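Local structure of shikimate dehydrogenase (Thermotoga maritima, 3U62) at residues N92-G97 and Y226-E231; V82-R87 and L233-I238. The protein probably catalyses the reversible NADPH-linked reduction of 3-dehydroshikimate to shikimate, a step of chorismate and aromatic amino acid biosynthesis. One frame throughout, in Å; residues are numbered along the deposited sequence.

Both contacts use helix 222-235 and lie with their centres about 10 Å apart. Along the chain, 82-87 comes first, then 92-97, then 226-231 and 233-238, so contact 2 encloses contact 1. Contact 2 sets the C-terminal end of the helix against strand 84-86 of the mixed sheet, in the substrate-binding part of the protein. Contact 1 sets a more central turn of the same helix against the start of helix 94-101, closer to the centre of the chain. N83 joins the two: its OD1 accepts a hydrogen bond from T93 N. N83 and D94 are both predicted shikimate ligands, so the two contacts probably lie beside the substrate pocket.

Contact 1. Residues N92-G97 and Y226-E231; sequences NTDWVG and YYQAME
Y227 and G97 meet where the two helices come close. Y227 CB lies 3.8 Å from G97 CA, while the ring turns away. The next residue, Q228, lies against T93, G97 and D94. The CA atoms of G97 and Q228 are 4.4 Å apart, and G97 has no side chain to hold the helices further apart. Q228 CB also sits 3.4 Å from T93 O, the carbonyl that accepts the G97 N bond of the first helical turn. CG of Q228 stands between its backbone N and carbonyl carbon (chi1 67°), 4.3 Å from D94 OD1. N232 bridges the polar ends, with hydrogen bonds to both T93 OG1 and Q228 OE1. F225 O takes a bond from Q228 NE2. E231 closes the contact. E231 CG packs 3.6 Å from T93 CG2. The E231 chain then bends at chi2 (74°) and crosses the V96 side chain at about a right angle. E231 OE1 is 3.4 Å from V96 CG1. This is close helix-helix packing at a glycine, beside the predicted shikimate ligand D94 and near K63, the predicted proton acceptor, consistent with a place at the wall of the active site.

Contact 2. Residues V82-R87 and L233-I238; sequences VNCVFR and LKIWGI
A Schellman motif with G237 at positive phi follows helix 222-235, and W236 beside it packs on strand 84-86. W236 NE1 donates a hydrogen bond to V85 O, 3.1 Å away, at an N-H...O angle of 155°. The donor stands above the carbonyl plane. C84 SG lies obliquely to the indole, 3.7 Å from W236 NE1, in a sulfur-aromatic contact. C84 SG is anti to the backbone N (chi1 -179°) and also lies 4.3 Å from I235 CD1. F86 meets W236 twice. W236 CA sits over the centre of the F86 ring, 4.2 Å from the centroid, as a CH-pi contact. F86 CD1 also touches W236 CD1 at 3.4 Å, with the phenyl and the five-membered ring inclined at 55°. R87 CD lies over the opposite face of the F86 ring, toward its rim. F86 CB packs 4.2 Å from I235 CG2. An alanine at W236 would probably leave V85 O without its indole donor and open a gap beside C84 SG and F86 CD1. Farther out, W236 stacks on F3 of strand 2-7 and touches N57 of strand 55-58. Its side chain also touches Y19 of helix 15-26, and thus meets both sheet and helix.

Contact 1. Residues N92-G97 and Y226-E231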
loop_
_atom_site.group_PDB
_atom_site.type_symbol
_atom_site.label_atom_id
_atom_site.label_comp_id
_atom_site.label_asym_id
_atom_site.label_seq_id
_atom_site.Cartn_x
_atom_site.Cartn_y
_atom_site.Cartn_z
ATOM N N ASN A 92 -8.652 -6.547 -2.276
ATOM C CA ASN A 92 -7.526 -5.628 -2.295
ATOM C C ASN A 92 -8.007 -4.188 -2.400
ATOM O O ASN A 92 -8.600 -3.789 -3.405
ATOM C CB ASN A 92 -6.534 -5.968 -3.410
ATOM C CG ASN A 92 -5.190 -5.281 -3.225
ATOM O OD1 ASN A 92 -4.187 -5.930 -2.930
ATOM N ND2 ASN A 92 -5.164 -3.964 -3.397
ATOM N N THR A 93 -7.752 -3.418 -1.346
ATOM C CA THR A 93 -8.164 -2.020 -1.291
ATOM C C THR A 93 -6.974 -1.078 -1.469
ATOM O O THR A 93 -7.154 0.138 -1.578
ATOM C CB THR A 93 -8.901 -1.691 0.024
ATOM O OG1 THR A 93 -8.020 -1.895 1.135
ATOM C CG2 THR A 93 -10.123 -2.581 0.186
ATOM N N ASP A 94 -5.767 -1.644 -1.495
ATOM C CA ASP A 94 -4.547 -0.867 -1.719
ATOM C C ASP A 94 -4.562 -0.151 -3.067
ATOM O O ASP A 94 -4.231 1.034 -3.138
ATOM C CB ASP A 94 -3.294 -1.746 -1.609
ATOM C CG ASP A 94 -2.821 -1.930 -0.174
ATOM O OD1 ASP A 94 -3.183 -1.114 0.702
ATOM O OD2 ASP A 94 -2.069 -2.899 0.076
ATOM N N TRP A 95 -4.946 -0.863 -4.129
ATOM C CA TRP A 95 -4.991 -0.270 -5.468
ATOM C C TRP A 95 -6.032 0.843 -5.569
ATOM O O TRP A 95 -5.818 1.836 -6.269
ATOM C CB TRP A 95 -5.191 -1.326 -6.566
ATOM C CG TRP A 95 -6.576 -1.911 -6.679
ATOM C CD1 TRP A 95 -7.035 -3.042 -6.071
ATOM C CD2 TRP A 95 -7.667 -1.413 -7.470
ATOM N NE1 TRP A 95 -8.341 -3.278 -6.423
ATOM C CE2 TRP A 95 -8.756 -2.293 -7.279
ATOM C CE3 TRP A 95 -7.832 -0.304 -8.313
ATOM C CZ2 TRP A 95 -9.993 -2.101 -7.898
ATOM C CZ3 TRP A 95 -9.066 -0.114 -8.931
ATOM C CH2 TRP A 95 -10.129 -1.011 -8.718
ATOM N N VAL A 96 -7.150 0.665 -4.867
ATOM C CA VAL A 96 -8.184 1.696 -4.753
ATOM C C VAL A 96 -7.603 2.927 -4.057
ATOM O O VAL A 96 -7.841 4.059 -4.486
ATOM C CB VAL A 96 -9.431 1.176 -3.987
ATOM C CG1 VAL A 96 -10.390 2.313 -3.641
ATOM C CG2 VAL A 96 -10.152 0.105 -4.801
ATOM N N GLY A 97 -6.835 2.691 -2.992
ATOM C CA GLY A 97 -6.132 3.756 -2.282
ATOM C C GLY A 97 -5.218 4.557 -3.190
ATOM O O GLY A 97 -5.160 5.784 -3.089
ATOM N N TYR A 226 -5.642 6.664 3.769
ATOM C CA TYR A 226 -6.965 7.258 3.949
ATOM C C TYR A 226 -8.007 6.566 3.076
ATOM O O TYR A 226 -9.061 6.156 3.569
ATOM C CB TYR A 226 -6.895 8.755 3.625
ATOM C CG TYR A 226 -8.184 9.538 3.776
ATOM C CD1 TYR A 226 -8.554 10.080 5.007
ATOM C CD2 TYR A 226 -9.012 9.777 2.677
ATOM C CE1 TYR A 226 -9.729 10.816 5.148
ATOM C CE2 TYR A 226 -10.189 10.510 2.805
ATOM C CZ TYR A 226 -10.539 11.028 4.042
ATOM O OH TYR A 226 -11.702 11.754 4.174
ATOM N N TYR A 227 -7.703 6.421 1.789
ATOM C CA TYR A 227 -8.672 5.876 0.843
ATOM C C TYR A 227 -8.829 4.356 0.901
ATOM O O TYR A 227 -9.915 3.846 0.615
ATOM C CB TYR A 227 -8.379 6.353 -0.578
ATOM C CG TYR A 227 -8.715 7.811 -0.810
ATOM C CD1 TYR A 227 -7.720 8.735 -1.126
ATOM C CD2 TYR A 227 -10.031 8.270 -0.713
ATOM C CE1 TYR A 227 -8.020 10.075 -1.343
ATOM C CE2 TYR A 227 -10.346 9.608 -0.926
ATOM C CZ TYR A 227 -9.336 10.503 -1.244
ATOM O OH TYR A 227 -9.643 11.827 -1.453
ATOM N N GLN A 228 -7.769 3.634 1.266
ATOM C CA GLN A 228 -7.906 2.188 1.482
ATOM C C GLN A 228 -8.760 1.904 2.718
ATOM O O GLN A 228 -9.555 0.964 2.719
ATOM C CB GLN A 228 -6.553 1.448 1.513
ATOM C CG GLN A 228 -5.618 1.765 2.682
ATOM C CD GLN A 228 -5.884 0.926 3.926
ATOM O OE1 GLN A 228 -6.172 -0.269 3.844
ATOM N NE2 GLN A 228 -5.773 1.557 5.092
ATOM N N ALA A 229 -8.599 2.732 3.751
ATOM C CA ALA A 229 -9.406 2.631 4.969
ATOM C C ALA A 229 -10.883 2.871 4.674
ATOM O O ALA A 229 -11.747 2.168 5.201
ATOM C CB ALA A 229 -8.907 3.609 6.022
ATOM N N MET A 230 -11.157 3.866 3.831
ATOM C CA MET A 230 -12.511 4.160 3.370
ATOM C C MET A 230 -13.130 2.942 2.687
ATOM O O MET A 230 -14.267 2.565 2.988
ATOM C CB MET A 230 -12.494 5.355 2.412
ATOM C CG MET A 230 -13.849 5.706 1.803
ATOM S SD MET A 230 -13.751 7.011 0.562
ATOM C CE MET A 230 -13.375 8.436 1.585
ATOM N N GLU A 231 -12.373 2.330 1.777
ATOM C CA GLU A 231 -12.833 1.154 1.043
ATOM C C GLU A 231 -13.043 -0.049 1.967
ATOM O O GLU A 231 -14.014 -0.793 1.801
ATOM C CB GLU A 231 -11.860 0.811 -0.090
ATOM C CG GLU A 231 -12.415 -0.152 -1.145
ATOM C CD GLU A 231 -13.428 0.482 -2.089
ATOM O OE1 GLU A 231 -13.464 1.742 -2.189
ATOM O OE2 GLU A 231 -14.198 -0.290 -2.729
#

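Contact 2. Residues V82-R87 and L233-I238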
loop_
_atom_site.group_PDB
_atom_site.type_symbol
_atom_site.label_atom_id
_atom_site.label_comp_id
_atom_site.label_asym_id
_atom_site.label_seq_id
_atom_site.Cartn_x
_atom_site.Cartn_y
_atom_site.Cartn_z
ATOM N N VAL A 82 -3.970 -9.828 -0.852
ATOM C CA VAL A 82 -5.190 -9.490 -0.131
ATOM C C VAL A 82 -4.810 -8.675 1.104
ATOM O O VAL A 82 -4.018 -9.131 1.933
ATOM C CB VAL A 82 -5.977 -10.765 0.279
ATOM C CG1 VAL A 82 -7.032 -10.449 1.333
ATOM C CG2 VAL A 82 -6.620 -11.414 -0.939
ATOM N N ASN A 83 -5.358 -7.468 1.218
ATOM C CA ASN A 83 -5.108 -6.629 2.391
ATOM C C ASN A 83 -6.356 -6.375 3.233
ATOM O O ASN A 83 -6.279 -5.733 4.279
ATOM C CB ASN A 83 -4.462 -5.297 1.993
ATOM C CG ASN A 83 -5.455 -4.322 1.393
ATOM O OD1 ASN A 83 -6.244 -4.681 0.520
ATOM N ND2 ASN A 83 -5.419 -3.077 1.859
ATOM N N CYS A 84 -7.501 -6.865 2.764
ATOM C CA CYS A 84 -8.761 -6.695 3.475
ATOM C C CYS A 84 -9.591 -7.967 3.385
ATOM O O CYS A 84 -9.941 -8.417 2.292
ATOM C CB CYS A 84 -9.543 -5.502 2.916
ATOM S SG CYS A 84 -11.126 -5.178 3.746
ATOM N N VAL A 85 -9.894 -8.541 4.544
ATOM C CA VAL A 85 -10.695 -9.756 4.623
ATOM C C VAL A 85 -12.000 -9.468 5.349
ATOM O O VAL A 85 -12.027 -8.699 6.311
ATOM C CB VAL A 85 -9.927 -10.902 5.333
ATOM C CG1 VAL A 85 -10.820 -12.122 5.550
ATOM C CG2 VAL A 85 -8.694 -11.294 4.532
ATOM N N PHE A 86 -13.082 -10.072 4.865
ATOM C CA PHE A 86 -14.365 -10.026 5.550
ATOM C C PHE A 86 -15.090 -11.358 5.403
ATOM O O PHE A 86 -15.494 -11.740 4.301
ATOM C CB PHE A 86 -15.228 -8.871 5.029
ATOM C CG PHE A 86 -16.457 -8.596 5.860
ATOM C CD1 PHE A 86 -16.373 -8.478 7.248
ATOM C CD2 PHE A 86 -17.698 -8.428 5.251
ATOM C CE1 PHE A 86 -17.506 -8.217 8.013
ATOM C CE2 PHE A 86 -18.837 -8.164 6.009
ATOM C CZ PHE A 86 -18.740 -8.058 7.393
ATOM N N ARG A 87 -15.229 -12.058 6.528
ATOM C CA ARG A 87 -15.981 -13.312 6.613
ATOM C C ARG A 87 -15.676 -14.297 5.484
ATOM O O ARG A 87 -16.568 -14.723 4.744
ATOM C CB ARG A 87 -17.481 -13.027 6.758
ATOM C CG ARG A 87 -17.785 -12.356 8.080
ATOM C CD ARG A 87 -19.216 -11.905 8.229
ATOM N NE ARG A 87 -19.426 -11.460 9.604
ATOM C CZ ARG A 87 -20.377 -10.622 10.002
ATOM N NH1 ARG A 87 -21.241 -10.110 9.132
ATOM N NH2 ARG A 87 -20.461 -10.293 11.282
ATOM N N LEU A 233 -13.926 0.016 5.130
ATOM C CA LEU A 233 -15.146 0.259 5.892
ATOM C C LEU A 233 -16.401 0.052 5.052
ATOM O O LEU A 233 -17.431 -0.391 5.572
ATOM C CB LEU A 233 -15.132 1.659 6.514
ATOM C CG LEU A 233 -14.101 1.916 7.621
ATOM C CD1 LEU A 233 -13.994 3.396 7.910
ATOM C CD2 LEU A 233 -14.431 1.147 8.901
ATOM N N LYS A 234 -16.316 0.368 3.760
ATOM C CA LYS A 234 -17.419 0.120 2.831
ATOM C C LYS A 234 -17.654 -1.381 2.648
ATOM O O LYS A 234 -18.799 -1.840 2.657
ATOM C CB LYS A 234 -17.164 0.793 1.479
ATOM C CG LYS A 234 -17.302 2.308 1.494
ATOM C CD LYS A 234 -17.056 2.891 0.113
ATOM C CE LYS A 234 -17.142 4.407 0.124
ATOM N NZ LYS A 234 -16.999 4.982 -1.243
ATOM N N ILE A 235 -16.562 -2.130 2.485
ATOM C CA ILE A 235 -16.620 -3.589 2.376
ATOM C C ILE A 235 -17.213 -4.211 3.645
ATOM O O ILE A 235 -18.039 -5.124 3.570
ATOM C CB ILE A 235 -15.225 -4.192 2.051
ATOM C CG1 ILE A 235 -14.843 -3.867 0.603
ATOM C CG2 ILE A 235 -15.208 -5.706 2.280
ATOM C CD1 ILE A 235 -13.396 -4.147 0.252
ATOM N N TRP A 236 -16.805 -3.689 4.800
ATOM C CA TRP A 236 -17.280 -4.183 6.091
ATOM C C TRP A 236 -18.706 -3.723 6.431
ATOM O O TRP A 236 -19.282 -4.160 7.432
ATOM C CB TRP A 236 -16.294 -3.799 7.203
ATOM C CG TRP A 236 -14.940 -4.458 7.073
ATOM C CD1 TRP A 236 -14.666 -5.657 6.475
ATOM C CD2 TRP A 236 -13.685 -3.968 7.573
ATOM N NE1 TRP A 236 -13.325 -5.940 6.561
ATOM C CE2 TRP A 236 -12.699 -4.924 7.234
ATOM C CE3 TRP A 236 -13.300 -2.819 8.280
ATOM C CZ2 TRP A 236 -11.349 -4.763 7.569
ATOM C CZ3 TRP A 236 -11.956 -2.659 8.613
ATOM C CH2 TRP A 236 -10.998 -3.629 8.257
ATOM N N GLY A 237 -19.265 -2.849 5.593
ATOM C CA GLY A 237 -20.638 -2.363 5.743
ATOM C C GLY A 237 -20.831 -1.413 6.911
ATOM O O GLY A 237 -21.925 -1.319 7.472
ATOM N N ILE A 238 -19.763 -0.704 7.269
ATOM C CA ILE A 238 -19.755 0.161 8.451
ATOM C C ILE A 238 -19.166 1.543 8.155
ATOM O O ILE A 238 -18.521 2.157 9.011
ATOM C CB ILE A 238 -19.015 -0.512 9.642
ATOM C CG1 ILE A 238 -17.604 -0.965 9.225
ATOM C CG2 ILE A 238 -19.843 -1.673 10.188
ATOM C CD1 ILE A 238 -16.765 -1.554 10.345
#